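Local coordinates for protein AxyAgu115A (Amphibacillus xylanus NBRC 15112, PDB 6NPS) that probably acts as an alpha-glucuronidase of glycoside hydrolase family 115, removing glucuronic acid side groups from glucuronoxylan, at residues Val39-Asp42 against Val43-Phe47; Lys590-Tyr593 against Ala594-Asn598. The protein carries 3 engineered substitutions. All coordinates share one frame; numbering follows the deposited sequence.

Contact 1. Residues Val39-Asp42 against Val43-Phe47; sequences VMHD and VELVF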
loop_
_atom_site.group_PDB
_atom_site.type_symbol
_atom_site.label_atom_id
_atom_site.label_comp_id
_atom_site.label_asym_id
_atom_site.label_seq_id
_atom_site.Cartn_x
_atom_site.Cartn_y
_atom_site.Cartn_z
ATOM N N VAL A 39 31.647 9.272 -50.277
ATOM C CA VAL A 39 30.596 9.177 -51.280
ATOM C C VAL A 39 30.935 8.119 -52.338
ATOM O O VAL A 39 30.033 7.435 -52.851
ATOM C CB VAL A 39 30.342 10.579 -51.870
ATOM C CG1 VAL A 39 29.427 10.490 -53.060
ATOM C CG2 VAL A 39 29.726 11.482 -50.790
ATOM N N MET A 40 32.214 7.954 -52.678
ATOM C CA MET A 40 32.618 6.862 -53.565
ATOM C C MET A 40 32.287 5.519 -52.954
ATOM O O MET A 40 31.938 4.568 -53.672
ATOM C CB MET A 40 34.108 6.917 -53.874
ATOM C CG MET A 40 34.502 8.129 -54.709
ATOM S SD MET A 40 36.166 8.028 -55.413
ATOM C CE MET A 40 36.967 6.932 -54.232
ATOM N N HIS A 41 32.407 5.407 -51.631
ATOM C CA HIS A 41 31.989 4.161 -51.012
ATOM C C HIS A 41 30.472 3.982 -51.122
ATOM O O HIS A 41 30.002 2.871 -51.355
ATOM C CB HIS A 41 32.458 4.087 -49.559
ATOM C CG HIS A 41 32.134 2.780 -48.925
ATOM N ND1 HIS A 41 31.064 2.616 -48.071
ATOM C CD2 HIS A 41 32.668 1.548 -49.106
ATOM C CE1 HIS A 41 30.980 1.344 -47.714
ATOM N NE2 HIS A 41 31.945 0.676 -48.326
ATOM N N ASP A 42 29.697 5.071 -51.001
ATOM C CA ASP A 42 28.254 4.997 -51.232
ATOM C C ASP A 42 27.938 4.535 -52.662
ATOM O O ASP A 42 27.028 3.722 -52.874
ATOM C CB ASP A 42 27.602 6.354 -50.939
ATOM C CG ASP A 42 27.794 6.831 -49.468
ATOM O OD1 ASP A 42 28.295 6.062 -48.608
ATOM O OD2 ASP A 42 27.454 8.002 -49.184
ATOM N N VAL A 43 28.693 5.021 -53.653
ATOM C CA VAL A 43 28.494 4.550 -55.022
ATOM C C VAL A 43 28.709 3.038 -55.100
ATOM O O VAL A 43 27.932 2.312 -55.739
ATOM C CB VAL A 43 29.421 5.317 -55.984
ATOM C CG1 VAL A 43 29.394 4.707 -57.409
ATOM C CG2 VAL A 43 29.040 6.829 -55.999
ATOM N N GLU A 44 29.767 2.542 -54.459
ATOM C CA GLU A 44 30.028 1.102 -54.450
ATOM C C GLU A 44 28.891 0.318 -53.793
ATOM O O GLU A 44 28.576 -0.802 -54.211
ATOM C CB GLU A 44 31.345 0.811 -53.731
ATOM C CG GLU A 44 31.700 -0.664 -53.639
ATOM C CD GLU A 44 32.939 -0.907 -52.778
ATOM O OE1 GLU A 44 33.250 -2.092 -52.509
ATOM O OE2 GLU A 44 33.606 0.083 -52.377
ATOM N N LEU A 45 28.258 0.877 -52.763
ATOM C CA LEU A 45 27.189 0.120 -52.114
ATOM C C LEU A 45 25.961 0.028 -52.999
ATOM O O LEU A 45 25.224 -0.967 -52.931
ATOM C CB LEU A 45 26.800 0.766 -50.792
ATOM C CG LEU A 45 27.860 0.755 -49.692
ATOM C CD1 LEU A 45 27.316 1.550 -48.511
ATOM C CD2 LEU A 45 28.185 -0.678 -49.280
ATOM N N VAL A 46 25.703 1.066 -53.787
ATOM C CA VAL A 46 24.527 1.099 -54.657
ATOM C C VAL A 46 24.741 0.222 -55.885
ATOM O O VAL A 46 23.855 -0.563 -56.272
ATOM C CB VAL A 46 24.224 2.558 -55.056
ATOM C CG1 VAL A 46 23.138 2.610 -56.133
ATOM C CG2 VAL A 46 23.821 3.377 -53.837
ATOM N N PHE A 47 25.903 0.364 -56.549
ATOM C CA PHE A 47 26.131 -0.327 -57.820
ATOM C C PHE A 47 26.900 -1.638 -57.700
ATOM O O PHE A 47 26.851 -2.456 -58.629
ATOM C CB PHE A 47 26.846 0.624 -58.804
ATOM C CG PHE A 47 26.006 1.811 -59.200
ATOM C CD1 PHE A 47 25.068 1.702 -60.211
ATOM C CD2 PHE A 47 26.113 3.014 -58.522
ATOM C CE1 PHE A 47 24.264 2.806 -60.567
ATOM C CE2 PHE A 47 25.339 4.106 -58.862
ATOM C CZ PHE A 47 24.398 3.997 -59.897
#
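The imidazole ring of H41 meets L45 and E44, and both approach it obliquely. L45 lies one helical turn further on. Its CG comes 3.7 Å from H41 CE1, and both of its methyls lie near the same carbon. E44 comes to a different corner of the ring, on the same side of its plane, with OE2 3.7 Å from H41 CD2. The carboxylate plane is turned 72° from the imidazole plane. H41 has CG anti to its backbone N (chi1 -176°), which carries the ring along the helix surface to L45. The extended chain of E44 brings its carboxylate up to the same ring. An alanine in place of L45 would probably leave the imidazole without its apolar neighbour and freer to turn.

Beneath these side chains runs regular alpha-helical bonding. V43 N bonds to V39 O at 2.9 Å, and E44 N to M40 O at 3.1 Å. L45 N bonds to H41 O at 3.0 Å. D42 O accepts V46 N at 3.1 Å and a weak second bond from L45 N. The V43 methyl CG2 packs 3.4 Å from V39 O.

The segment forms the last turns of helix 30-47, which links strand 20-23 to strand 53-54 in a beta-alpha-beta unit. V39 packs on L127, F128 and L130 of helix 120-133. The buried D42 makes a salt bridge through OD2 to R207.

H41 NE2 and E44 OE2 are 4.4 Å apart, too far for direct contact. If H41 were protonated, the nearby carboxylate would be likely to favour its charge. The chemistry thus divides by face: a polar, more exposed side at H41 and E44, and a buried one anchored by D42.

Contact 2. Residues Lys590-Tyr593 against Ala594-Asn598; sequences KNKY and AAQLN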
loop_
_atom_site.group_PDB
_atom_site.type_symbol
_atom_site.label_atom_id
_atom_site.label_comp_id
_atom_site.label_asym_id
_atom_site.label_seq_id
_atom_site.Cartn_x
_atom_site.Cartn_y
_atom_site.Cartn_z
ATOM N N LYS A 590 -2.725 -4.343 -12.820
ATOM C CA LYS A 590 -3.876 -5.256 -12.766
ATOM C C LYS A 590 -3.648 -6.375 -11.758
ATOM O O LYS A 590 -4.572 -6.736 -11.015
ATOM C CB LYS A 590 -4.153 -5.841 -14.145
ATOM C CG LYS A 590 -4.605 -4.796 -15.186
ATOM C CD LYS A 590 -4.770 -5.462 -16.569
ATOM C CE LYS A 590 -5.750 -6.564 -16.462
ATOM N NZ LYS A 590 -6.749 -6.383 -17.522
ATOM N N ASN A 591 -2.407 -6.893 -11.691
ATOM C CA ASN A 591 -2.065 -7.972 -10.766
ATOM C C ASN A 591 -2.294 -7.543 -9.329
ATOM O O ASN A 591 -2.955 -8.239 -8.544
ATOM C CB ASN A 591 -0.597 -8.381 -10.981
ATOM C CG ASN A 591 -0.009 -9.137 -9.783
ATOM O OD1 ASN A 591 0.896 -8.626 -9.095
ATOM N ND2 ASN A 591 -0.532 -10.346 -9.511
ATOM N N LYS A 592 -1.734 -6.394 -8.966
ATOM C CA LYS A 592 -1.877 -5.874 -7.616
ATOM C C LYS A 592 -3.340 -5.625 -7.261
ATOM O O LYS A 592 -3.764 -5.900 -6.141
ATOM C CB LYS A 592 -1.081 -4.580 -7.505
ATOM C CG LYS A 592 -1.106 -3.879 -6.161
ATOM C CD LYS A 592 -0.168 -2.646 -6.226
ATOM C CE LYS A 592 -0.200 -1.793 -4.962
ATOM N NZ LYS A 592 -1.075 -0.603 -5.125
ATOM N N TYR A 593 -4.104 -5.037 -8.182
ATOM C CA TYR A 593 -5.499 -4.694 -7.902
ATOM C C TYR A 593 -6.344 -5.957 -7.721
ATOM O O TYR A 593 -7.188 -6.035 -6.815
ATOM C CB TYR A 593 -6.043 -3.827 -9.050
ATOM C CG TYR A 593 -7.516 -3.468 -8.956
ATOM C CD1 TYR A 593 -7.933 -2.289 -8.335
ATOM C CD2 TYR A 593 -8.487 -4.311 -9.477
ATOM C CE1 TYR A 593 -9.296 -1.944 -8.266
ATOM C CE2 TYR A 593 -9.856 -3.988 -9.399
ATOM C CZ TYR A 593 -10.245 -2.800 -8.786
ATOM O OH TYR A 593 -11.586 -2.479 -8.702
ATOM N N ALA A 594 -6.153 -6.944 -8.596
ATOM C CA ALA A 594 -6.892 -8.197 -8.459
ATOM C C ALA A 594 -6.503 -8.927 -7.184
ATOM O O ALA A 594 -7.349 -9.568 -6.529
ATOM C CB ALA A 594 -6.630 -9.085 -9.672
ATOM N N ALA A 595 -5.248 -8.809 -6.774
ATOM C CA ALA A 595 -4.816 -9.545 -5.585
ATOM C C ALA A 595 -5.417 -8.977 -4.299
ATOM O O ALA A 595 -5.739 -9.739 -3.386
ATOM C CB ALA A 595 -3.295 -9.561 -5.481
ATOM N N GLN A 596 -5.641 -7.662 -4.232
ATOM C CA GLN A 596 -6.317 -7.046 -3.084
ATOM C C GLN A 596 -7.774 -7.473 -2.975
ATOM O O GLN A 596 -8.399 -7.286 -1.915
ATOM C CB GLN A 596 -6.263 -5.516 -3.199
ATOM C CG GLN A 596 -4.824 -4.954 -3.022
ATOM C CD GLN A 596 -4.635 -3.554 -3.644
ATOM O OE1 GLN A 596 -5.466 -3.073 -4.430
ATOM N NE2 GLN A 596 -3.522 -2.899 -3.285
ATOM N N LEU A 597 -8.333 -8.046 -4.035
ATOM C CA LEU A 597 -9.675 -8.595 -3.974
ATOM C C LEU A 597 -9.684 -10.121 -3.834
ATOM O O LEU A 597 -10.765 -10.725 -3.900
ATOM C CB LEU A 597 -10.467 -8.178 -5.241
ATOM C CG LEU A 597 -10.527 -6.664 -5.502
ATOM C CD1 LEU A 597 -10.979 -6.298 -6.938
ATOM C CD2 LEU A 597 -11.425 -6.011 -4.456
ATOM N N ASN A 598 -8.519 -10.739 -3.622
ATOM C CA ASN A 598 -8.340 -12.194 -3.497
ATOM C C ASN A 598 -8.834 -12.907 -4.761
ATOM O O ASN A 598 -9.426 -14.000 -4.681
ATOM C CB ASN A 598 -9.074 -12.763 -2.280
ATOM C CG ASN A 598 -8.367 -13.996 -1.622
ATOM O OD1 ASN A 598 -7.670 -13.791 -0.643
ATOM N ND2 ASN A 598 -8.529 -15.215 -2.141
HETATM O O HOH W 1 -8.293 -3.718 -5.431
#
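The C-terminal end of the long helix 564-596 brings Y593 against L597 and K592 against Q596, each pair one turn apart. L597 CD1 sits 3.6 Å from Y593 CE2, and the two side chains cross at a slant. With chi1 of Y593 at 176°, CG stands opposite the main-chain nitrogen, and the ring lies where CE2 can meet L597. A water lies over one face of this ring, near its rim. It donates to Y593 O at 2.9 Å and to Q596 OE1 at 3.1 Å, tying the side chain of Q596 back to the preceding turn. The amide NE2 of Q596 lies 3.8 Å from K592 NZ, whose salt bridge is with D528.

Three main-chain bonds hold the last turns. A594 N to K590 O is the straightest, 2.9 Å with an N-H...O angle of 168°. A595 N bonds to N591 O and Q596 N to K592 O. The helix then stops in a Schellman motif. N598, with positive phi, is its C-prime residue. L599 N reaches back to A594 O, and N598 N bonds to A595 O at 3.0 Å.

N591 ND2 bonds to S656 O and to A602 O, and A594 packs on A602; the A602 contacts reach helix 601-629. K590 NZ makes a salt bridge to D539 and also bonds a glycerol, probably from the crystallisation liquor. The second subunit touches here too: A595 packs on V654 of that chain, and N598 OD1 accepts a bond from its N652 N.

Contacts 1 and 2 are separate sites at the ends of two different helices. Their centres lie 59 Å apart and their nearest atoms about 46 Å. They follow one another along the chain, and the eight parallel strands running from 170-174 to 446-450 lie between them in sequence. Each is far from the middle of the chain, about 32 Å for contact 1 and 35 Å for contact 2, centre to centre. Contact 1 packs within its own subunit, whereas contact 2 also reaches the second subunit. The glycerol at K590 in contact 2 gives no ground for placing a catalytic site there.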